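Local coordinates for protein hydrolase (Thermus thermophilus, PDB 1UFO) that probably hydrolyses ester or related bonds as a member of the alpha/beta hydrolase fold enzymes, its natural substrate being unknown, at residues P75-V78 with E79-R83; K143-Q146 with G147-V150; F57-P60 with R61-E64; P187-R190 with M191-T194. All coordinates share one frame; numbering follows the deposited sequence.

Contact 1. Residues P75-V78 with E79-R83; sequences PRYV and EEVYR
Tyr77 lays one face of its ring against Val81, whose CG2 sits 3.8 Å from the ring centroid and 20° off the normal, a CH-pi contact displaced toward the CE1 rim. With CG anti to the backbone N (chi1 176°), the tyrosine ring is carried to the flank of the helix where Val81, one turn on, presents that methyl. On the neighbouring flank Val78 and Tyr82 run side by side in the same direction, and CG1 of Val78 meets the ring edge of Tyr82 in its plane, 3.7 Å from CD1. Tyr82 itself is buried; its OH bonds to Met142 N, and helices 153-160 and 114-124 pack around it. At the start of the helix Arg76 bends at chi2 and lies alongside Glu79. Its NH1 donates to Glu79 OE2 over 3.0 Å in a nearly straight salt bridge, with the oxygen in the guanidinium plane and its syn lone pair in use, although the guanidinium and carboxylate planes are turned 57° apart. Both groups have second partners: Arg76 NH2 pairs with Glu151, and Glu79 OE1 accepts from Glu151 N. Arg76 stands at the N-cap position, its carbonyl O accepting the first i to i+4 bond, from Glu80 N at 2.9 Å. The whole forms the N-terminal two turns of helix 77-103, with Val78, Val81 and Tyr82 buried and the Arg76-Glu79 pair at its start.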
loop_
_atom_site.group_PDB
_atom_site.type_symbol
_atom_site.label_atom_id
_atom_site.label_comp_id
_atom_site.label_asym_id
_atom_site.label_seq_id
_atom_site.Cartn_x
_atom_site.Cartn_y
_atom_site.Cartn_z
ATOM N N PRO A 75 8.004 36.944 -2.862
ATOM C CA PRO A 75 6.733 37.184 -2.138
ATOM C C PRO A 75 5.566 36.613 -2.977
ATOM O O PRO A 75 4.485 36.443 -2.489
ATOM C CB PRO A 75 6.616 38.721 -2.107
ATOM C CG PRO A 75 7.983 39.127 -2.129
ATOM C CD PRO A 75 8.691 38.221 -3.112
ATOM N N ARG A 76 5.833 36.354 -4.260
ATOM C CA ARG A 76 4.781 35.803 -5.124
ATOM C C ARG A 76 5.029 34.308 -5.409
ATOM O O ARG A 76 4.477 33.729 -6.380
ATOM C CB ARG A 76 4.750 36.539 -6.464
ATOM C CG ARG A 76 4.485 38.072 -6.349
ATOM C CD ARG A 76 3.075 38.273 -5.863
ATOM N NE ARG A 76 2.724 39.691 -5.677
ATOM C CZ ARG A 76 1.736 40.299 -6.325
ATOM N NH1 ARG A 76 1.006 39.628 -7.201
ATOM N NH2 ARG A 76 1.492 41.601 -6.126
ATOM N N TYR A 77 5.828 33.677 -4.577
ATOM C CA TYR A 77 6.109 32.242 -4.775
ATOM C C TYR A 77 4.895 31.354 -4.896
ATOM O O TYR A 77 4.722 30.656 -5.917
ATOM C CB TYR A 77 6.963 31.736 -3.633
ATOM C CG TYR A 77 7.240 30.236 -3.679
ATOM C CD1 TYR A 77 7.973 29.681 -4.725
ATOM C CD2 TYR A 77 6.882 29.416 -2.603
ATOM C CE1 TYR A 77 8.364 28.309 -4.677
ATOM C CE2 TYR A 77 7.264 28.076 -2.530
ATOM C CZ TYR A 77 8.011 27.534 -3.585
ATOM O OH TYR A 77 8.421 26.208 -3.525
ATOM N N VAL A 78 4.028 31.428 -3.896
ATOM C CA VAL A 78 2.856 30.557 -3.852
ATOM C C VAL A 78 1.961 30.861 -5.030
ATOM O O VAL A 78 1.440 29.911 -5.702
ATOM C CB VAL A 78 2.104 30.723 -2.522
ATOM C CG1 VAL A 78 0.768 30.006 -2.586
ATOM C CG2 VAL A 78 2.942 30.176 -1.362
ATOM N N GLU A 79 1.739 32.164 -5.289
ATOM C CA GLU A 79 0.918 32.546 -6.423
ATOM C C GLU A 79 1.448 31.903 -7.714
ATOM O O GLU A 79 0.683 31.364 -8.521
ATOM C CB GLU A 79 0.981 34.069 -6.571
ATOM C CG GLU A 79 0.152 34.615 -7.669
ATOM C CD GLU A 79 0.159 36.131 -7.670
ATOM O OE1 GLU A 79 -0.896 36.646 -7.395
ATOM O OE2 GLU A 79 1.201 36.734 -7.961
ATOM N N GLU A 80 2.755 32.025 -7.911
ATOM C CA GLU A 80 3.357 31.496 -9.135
ATOM C C GLU A 80 3.338 29.950 -9.191
ATOM O O GLU A 80 3.127 29.332 -10.279
ATOM C CB GLU A 80 4.782 32.049 -9.254
ATOM C CG GLU A 80 4.660 33.541 -9.658
ATOM C CD GLU A 80 5.999 34.272 -9.790
ATOM O OE1 GLU A 80 5.925 35.538 -9.807
ATOM O OE2 GLU A 80 7.070 33.620 -9.868
ATOM N N VAL A 81 3.476 29.326 -8.032
ATOM C CA VAL A 81 3.454 27.850 -7.987
ATOM C C VAL A 81 2.058 27.385 -8.401
ATOM O O VAL A 81 1.927 26.471 -9.251
ATOM C CB VAL A 81 3.779 27.365 -6.550
ATOM C CG1 VAL A 81 3.358 25.874 -6.374
ATOM C CG2 VAL A 81 5.260 27.477 -6.296
ATOM N N TYR A 82 0.992 27.993 -7.876
ATOM C CA TYR A 82 -0.321 27.473 -8.268
ATOM C C TYR A 82 -0.809 27.914 -9.638
ATOM O O TYR A 82 -1.699 27.266 -10.240
ATOM C CB TYR A 82 -1.357 27.712 -7.172
ATOM C CG TYR A 82 -1.057 26.811 -5.999
ATOM C CD1 TYR A 82 -0.532 27.310 -4.815
ATOM C CD2 TYR A 82 -1.195 25.434 -6.122
ATOM C CE1 TYR A 82 -0.161 26.471 -3.784
ATOM C CE2 TYR A 82 -0.780 24.544 -5.091
ATOM C CZ TYR A 82 -0.258 25.081 -3.923
ATOM O OH TYR A 82 0.299 24.192 -3.027
ATOM N N ARG A 83 -0.211 28.987 -10.177
ATOM C CA ARG A 83 -0.522 29.328 -11.578
ATOM C C ARG A 83 0.155 28.251 -12.476
ATOM O O ARG A 83 -0.449 27.784 -13.473
ATOM C CB ARG A 83 -0.016 30.752 -11.847
ATOM C CG ARG A 83 -0.061 31.137 -13.338
ATOM C CD ARG A 83 -1.421 30.796 -14.021
ATOM N NE ARG A 83 -2.586 31.375 -13.339
ATOM C CZ ARG A 83 -3.855 31.080 -13.616
ATOM N NH1 ARG A 83 -4.859 31.658 -12.955
ATOM N NH2 ARG A 83 -4.179 30.193 -14.581
#

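Contact 2. Residues K143-Q146 with G147-V150; sequences KLPQ and GQVV
A type II beta turn from Pro145 to Gln148 reverses the loop between strand 132-135 and helix 153-160, and Pro145 and Gln148 touch across it. The turn is closed by a bond from Gln148 N to Pro145 O, 3.3 Å long, with the donor standing 36° out of the carbonyl plane. Gly147 has a positive phi of 98°; a beta carbon in this position would collide with Gln146 O. Beside the backbone bond the CG of Gln148 rests against the pyrrolidine ring of Pro145, 3.6 Å from its CD, the two side chains crossing at a slant. Gln148 is bent at chi2 (-65°), which turns its amide away from the proline toward other parts of the chain. OE1 accepts from Val78 N, at the start of helix 77-103, while NE2 donates to Ser74 O. The same NE2 also gives a hydrogen bond to a water 2.8 Å away, and this water donates in turn to Gln146 O at 2.6 Å, bridging the second and fourth residues of the turn. Further out, one methyl of Leu144, CD1, approaches CG2 of Val150 at 4.1 Å, a looser apolar contact outside the turn. Leu144 also packs on Val78 and Tyr159. The arrangement is that of a glycine-bearing type II turn at the protein surface, pinned by a glutamine amide to the beginning of a neighbouring helix.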
loop_
_atom_site.group_PDB
_atom_site.type_symbol
_atom_site.label_atom_id
_atom_site.label_comp_id
_atom_site.label_asym_id
_atom_site.label_seq_id
_atom_site.Cartn_x
_atom_site.Cartn_y
_atom_site.Cartn_z
ATOM N N LYS A 143 0.067 25.249 2.983
ATOM C CA LYS A 143 -0.250 26.277 3.956
ATOM C C LYS A 143 0.423 27.554 3.465
ATOM O O LYS A 143 1.588 27.533 3.115
ATOM C CB LYS A 143 0.310 25.804 5.299
ATOM C CG LYS A 143 0.089 24.292 5.395
ATOM C CD LYS A 143 0.056 23.700 6.806
ATOM C CE LYS A 143 0.584 22.220 6.773
ATOM N NZ LYS A 143 1.999 22.187 6.409
ATOM N N LEU A 144 -0.299 28.677 3.517
ATOM C CA LEU A 144 0.215 29.949 3.017
ATOM C C LEU A 144 1.244 30.559 3.948
ATOM O O LEU A 144 0.896 30.978 5.040
ATOM C CB LEU A 144 -0.950 30.930 2.804
ATOM C CG LEU A 144 -0.568 32.023 1.821
ATOM C CD1 LEU A 144 -0.511 31.485 0.428
ATOM C CD2 LEU A 144 -1.632 33.172 1.894
ATOM N N PRO A 145 2.510 30.625 3.533
ATOM C CA PRO A 145 3.555 31.197 4.422
ATOM C C PRO A 145 3.350 32.675 4.600
ATOM O O PRO A 145 2.820 33.332 3.736
ATOM C CB PRO A 145 4.854 30.936 3.687
ATOM C CG PRO A 145 4.468 29.913 2.518
ATOM C CD PRO A 145 3.052 30.269 2.221
ATOM N N GLN A 146 3.830 33.204 5.724
ATOM C CA GLN A 146 3.761 34.622 6.029
ATOM C C GLN A 146 4.603 35.375 5.006
ATOM O O GLN A 146 5.723 34.951 4.627
ATOM C CB GLN A 146 4.333 34.855 7.429
ATOM C CG GLN A 146 3.934 36.149 8.058
ATOM C CD GLN A 146 2.435 36.179 8.266
ATOM O OE1 GLN A 146 1.819 35.164 8.651
ATOM N NE2 GLN A 146 1.831 37.321 7.997
ATOM N N GLY A 147 4.030 36.462 4.526
ATOM C CA GLY A 147 4.705 37.293 3.577
ATOM C C GLY A 147 4.298 37.035 2.133
ATOM O O GLY A 147 4.705 37.777 1.245
ATOM N N GLN A 148 3.593 35.933 1.885
ATOM C CA GLN A 148 3.145 35.668 0.522
ATOM C C GLN A 148 1.972 36.533 0.188
ATOM O O GLN A 148 1.063 36.700 1.000
ATOM C CB GLN A 148 2.719 34.217 0.329
ATOM C CG GLN A 148 3.906 33.303 0.450
ATOM C CD GLN A 148 4.929 33.536 -0.666
ATOM O OE1 GLN A 148 4.618 33.347 -1.800
ATOM N NE2 GLN A 148 6.150 33.943 -0.308
ATOM N N VAL A 149 1.982 37.045 -1.034
ATOM C CA VAL A 149 0.896 37.879 -1.514
ATOM C C VAL A 149 0.237 37.106 -2.674
ATOM O O VAL A 149 0.934 36.645 -3.580
ATOM C CB VAL A 149 1.469 39.197 -2.021
ATOM C CG1 VAL A 149 0.461 39.932 -2.933
ATOM C CG2 VAL A 149 1.822 40.055 -0.809
ATOM N N VAL A 150 -1.075 36.954 -2.635
ATOM C CA VAL A 150 -1.715 36.207 -3.753
ATOM C C VAL A 150 -2.825 37.087 -4.286
ATOM O O VAL A 150 -3.761 37.419 -3.533
ATOM C CB VAL A 150 -2.267 34.883 -3.217
ATOM C CG1 VAL A 150 -2.991 34.085 -4.331
ATOM C CG2 VAL A 150 -1.081 34.064 -2.649
HETATM O O HOH W 1 6.974 34.683 2.315
#

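Contact 3. Residues F57-P60 with R61-E64; sequences FDAP and RHGE
Asp58 reaches across the bend toward Gly63 and Glu64. Its CB lies 3.5 Å from His62 O, and CG stands over the CA of Gly63 at 3.7 Å. At the tip OD1 accepts a nearly straight hydrogen bond from Glu64 N, 2.9 Å long, which arrives from well above the carboxylate plane. CG is anti to the carbonyl carbon (chi1 -71°), a setting that swings the carboxylate to the Gly63 side. Lys37 forms salt bridges with OD1 and with Glu64 OE1, and Arg7 pairs with the same Glu64 oxygen; these bases probably offset the charge of the two acidic groups. With an alanine here Glu64 N would probably be left without its acceptor and Lys37 without one of its two acidic mates, so that end of the bend would be less fixed. Between the two ends the chain folds as a type II beta turn from Ala59 to His62, within the loop that follows strand 52-56 of the alpha/beta hydrolase sheet. His62 N closes it on Ala59 O at 3.1 Å, the donor lying above the carbonyl plane. The His62 ring adds a second tie: ND1 donates to Pro60 O over 2.8 Å, with the acceptor in the ring plane and the N-H line almost straight. NE2 on the far side of the ring bonds to Gln34 N, so both ring nitrogens are engaged and the rotation of the imidazole is fixed.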
loop_
_atom_site.group_PDB
_atom_site.type_symbol
_atom_site.label_atom_id
_atom_site.label_comp_id
_atom_site.label_asym_id
_atom_site.label_seq_id
_atom_site.Cartn_x
_atom_site.Cartn_y
_atom_site.Cartn_z
ATOM N N PHE A 57 4.948 15.228 -19.650
ATOM C CA PHE A 57 5.393 16.416 -20.341
ATOM C C PHE A 57 5.797 17.428 -19.296
ATOM O O PHE A 57 5.446 17.284 -18.101
ATOM C CB PHE A 57 4.315 16.961 -21.274
ATOM C CG PHE A 57 3.033 17.425 -20.574
ATOM C CD1 PHE A 57 2.849 18.789 -20.276
ATOM C CD2 PHE A 57 2.033 16.493 -20.199
ATOM C CE1 PHE A 57 1.656 19.228 -19.612
ATOM C CE2 PHE A 57 0.842 16.917 -19.550
ATOM C CZ PHE A 57 0.664 18.293 -19.263
ATOM N N ASP A 58 6.582 18.440 -19.714
ATOM C CA ASP A 58 7.031 19.442 -18.762
ATOM C C ASP A 58 5.933 20.455 -18.421
ATOM O O ASP A 58 5.205 20.917 -19.293
ATOM C CB ASP A 58 8.219 20.228 -19.353
ATOM C CG ASP A 58 9.478 19.413 -19.443
ATOM O OD1 ASP A 58 10.245 19.594 -20.442
ATOM O OD2 ASP A 58 9.722 18.601 -18.538
ATOM N N ALA A 59 5.860 20.810 -17.149
ATOM C CA ALA A 59 4.874 21.818 -16.720
ATOM C C ALA A 59 5.348 23.197 -17.145
ATOM O O ALA A 59 6.505 23.389 -17.471
ATOM C CB ALA A 59 4.768 21.767 -15.170
ATOM N N PRO A 60 4.443 24.134 -17.137
ATOM C CA PRO A 60 4.878 25.500 -17.502
ATOM C C PRO A 60 6.045 25.880 -16.620
ATOM O O PRO A 60 6.105 25.552 -15.413
ATOM C CB PRO A 60 3.655 26.348 -17.201
ATOM C CG PRO A 60 2.514 25.446 -17.403
ATOM C CD PRO A 60 2.997 24.065 -16.861
ATOM N N ARG A 61 7.023 26.589 -17.196
ATOM C CA ARG A 61 8.217 27.051 -16.527
ATOM C C ARG A 61 9.247 25.997 -16.085
ATOM O O ARG A 61 10.243 26.322 -15.424
ATOM C CB ARG A 61 7.857 27.877 -15.278
ATOM C CG ARG A 61 7.078 29.073 -15.574
ATOM C CD ARG A 61 6.833 29.905 -14.314
ATOM N NE ARG A 61 8.030 30.454 -13.686
ATOM C CZ ARG A 61 7.935 31.368 -12.725
ATOM N NH1 ARG A 61 6.715 31.744 -12.355
ATOM N NH2 ARG A 61 9.022 31.926 -12.166
ATOM N N HIS A 62 9.062 24.738 -16.476
ATOM C CA HIS A 62 9.919 23.677 -16.085
ATOM C C HIS A 62 10.537 22.940 -17.296
ATOM O O HIS A 62 10.030 23.029 -18.422
ATOM C CB HIS A 62 9.075 22.625 -15.312
ATOM C CG HIS A 62 8.696 23.067 -13.939
ATOM N ND1 HIS A 62 7.761 24.051 -13.695
ATOM C CD2 HIS A 62 9.179 22.676 -12.725
ATOM C CE1 HIS A 62 7.687 24.249 -12.377
ATOM N NE2 HIS A 62 8.536 23.429 -11.781
ATOM N N GLY A 63 11.624 22.248 -17.028
ATOM C CA GLY A 63 12.245 21.405 -18.017
ATOM C C GLY A 63 12.734 22.170 -19.240
ATOM O O GLY A 63 13.576 23.119 -19.145
ATOM N N GLU A 64 12.188 21.807 -20.380
ATOM C CA GLU A 64 12.591 22.460 -21.638
ATOM C C GLU A 64 11.862 23.723 -21.904
ATOM O O GLU A 64 12.225 24.468 -22.845
ATOM C CB GLU A 64 12.451 21.526 -22.845
ATOM C CG GLU A 64 13.285 20.271 -22.666
ATOM C CD GLU A 64 13.355 19.343 -23.884
ATOM O OE1 GLU A 64 12.549 18.387 -23.981
ATOM O OE2 GLU A 64 14.293 19.583 -24.731
#

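Contact 4. Residues P187-R190 with M191-T194; sequences PLAR and MEKT
Backbone N-H groups of Glu192, Lys193 and Thr194 bond to the carbonyl oxygens of Leu188, Ala189 and Arg190, the regular i to i+4 ladder of the first turns of helix 188-198. The last of these oxygens is gripped twice: Thr194 OG1 donates to Arg190 O at 2.9 Å while Thr194 N reaches it at 3.0 Å, the two coming from opposite faces of the carbonyl plane. OG1 of Thr194 beside its backbone N (chi1 -65°) makes this possible, and the hydroxyl also bonds to Gly139 N and Ser138 OG. Leu188 and selenomethionine Met191 lie side by side, with CD1 of the leucine 3.9 Å from CE of Met191; both pack on strands 175-180 and 207-212. The other methyl, CD2, meets OE2 of Glu192 at 3.8 Å as those two side chains pass at a slant. A serine in place of Leu188 would probably open a gap beside the Met191 methyl and leave the Glu192 chain freer to turn. On the flank facing the loop of Phe140 and Pro141, Arg190 NH2 rests near Lys193 CE at 3.7 Å, the two chains pointing the same way. Arg190 NH1 bonds to Pro141 O, and Lys193 makes a cation-pi contact with Phe140. The two positive charges are thus drawn to separate partners in the 138-141 region, which probably eases their mutual repulsion, while the apolar side of the helix faces the sheet.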
loop_
_atom_site.group_PDB
_atom_site.type_symbol
_atom_site.label_atom_id
_atom_site.label_comp_id
_atom_site.label_asym_id
_atom_site.label_seq_id
_atom_site.Cartn_x
_atom_site.Cartn_y
_atom_site.Cartn_z
ATOM N N PRO A 187 3.565 17.698 4.826
ATOM C CA PRO A 187 3.417 16.921 6.072
ATOM C C PRO A 187 2.404 15.813 5.900
ATOM O O PRO A 187 1.387 15.988 5.229
ATOM C CB PRO A 187 2.851 17.961 7.062
ATOM C CG PRO A 187 3.512 19.274 6.561
ATOM C CD PRO A 187 3.304 19.149 5.067
ATOM N N LEU A 188 2.690 14.665 6.516
ATOM C CA LEU A 188 1.753 13.555 6.511
ATOM C C LEU A 188 0.334 13.970 6.847
ATOM O O LEU A 188 -0.651 13.497 6.221
ATOM C CB LEU A 188 2.223 12.454 7.475
ATOM C CG LEU A 188 1.341 11.194 7.542
ATOM C CD1 LEU A 188 1.534 10.442 6.243
ATOM C CD2 LEU A 188 1.746 10.297 8.721
ATOM N N ALA A 189 0.191 14.938 7.761
ATOM C CA ALA A 189 -1.149 15.344 8.133
ATOM C C ALA A 189 -1.951 15.985 6.981
ATOM O O ALA A 189 -3.173 15.887 7.008
ATOM C CB ALA A 189 -1.061 16.329 9.334
ATOM N N ARG A 190 -1.270 16.607 6.026
ATOM C CA ARG A 190 -1.992 17.220 4.863
ATOM C C ARG A 190 -2.581 16.089 3.998
ATOM O O ARG A 190 -3.656 16.227 3.383
ATOM C CB ARG A 190 -1.049 18.078 3.994
ATOM C CG ARG A 190 -0.513 19.277 4.819
ATOM C CD ARG A 190 -1.630 20.096 5.359
ATOM N NE ARG A 190 -1.972 21.083 4.390
ATOM C CZ ARG A 190 -2.846 22.040 4.579
ATOM N NH1 ARG A 190 -3.072 22.859 3.576
ATOM N NH2 ARG A 190 -3.437 22.210 5.753
HETATM N N MSE A 191 -1.838 14.995 3.828
HETATM C CA MSE A 191 -2.348 13.875 3.077
HETATM C C MSE A 191 -3.509 13.259 3.833
HETATM O O MSE A 191 -4.524 12.946 3.283
HETATM C CB MSE A 191 -1.241 12.840 2.877
HETATM C CG MSE A 191 -1.727 11.586 2.054
HETATM SE SE MSE A 191 -2.600 10.226 3.126
HETATM C CE MSE A 191 -0.969 9.464 3.387
ATOM N N GLU A 192 -3.394 13.171 5.164
ATOM C CA GLU A 192 -4.510 12.567 5.916
ATOM C C GLU A 192 -5.802 13.487 5.833
ATOM O O GLU A 192 -6.929 12.965 5.715
ATOM C CB GLU A 192 -4.032 12.391 7.387
ATOM C CG GLU A 192 -3.051 11.213 7.499
ATOM C CD GLU A 192 -2.283 11.104 8.884
ATOM O OE1 GLU A 192 -1.900 12.149 9.526
ATOM O OE2 GLU A 192 -2.008 9.970 9.338
ATOM N N LYS A 193 -5.567 14.794 5.855
ATOM C CA LYS A 193 -6.658 15.785 5.769
ATOM C C LYS A 193 -7.310 15.636 4.396
ATOM O O LYS A 193 -8.537 15.770 4.243
ATOM C CB LYS A 193 -6.097 17.174 5.897
ATOM C CG LYS A 193 -7.067 18.333 5.826
ATOM C CD LYS A 193 -6.189 19.543 5.787
ATOM C CE LYS A 193 -6.819 20.734 5.191
ATOM N NZ LYS A 193 -7.761 21.288 6.199
ATOM N N THR A 194 -6.474 15.328 3.392
ATOM C CA THR A 194 -7.084 15.117 2.061
ATOM C C THR A 194 -8.059 13.920 2.058
ATOM O O THR A 194 -9.212 13.964 1.583
ATOM C CB THR A 194 -5.943 14.850 1.041
ATOM O OG1 THR A 194 -5.158 16.018 0.941
ATOM C CG2 THR A 194 -6.468 14.524 -0.364
#

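From the N terminus the chain first passes contact 3, the turn after strand 52-56, then runs on to contact 1 at the head of helix 77-103. Contact 2 follows in the loop after strand 132-135, and contact 4 opens helix 188-198. All four lie in series, none nesting or crossing another. Contact 1 joins its neighbours: Glu80 OE2 pairs with Arg61 NH1 of contact 3 in a salt bridge, and Pro75 O probably accepts a backbone bond from Val149 N of contact 2. Contact 2 in turn meets contact 4 where Lys143 packs on Pro187 and Arg190. Contacts 3 and 4, with centres about 27 Å apart, lie on opposite sides of the chain's centre.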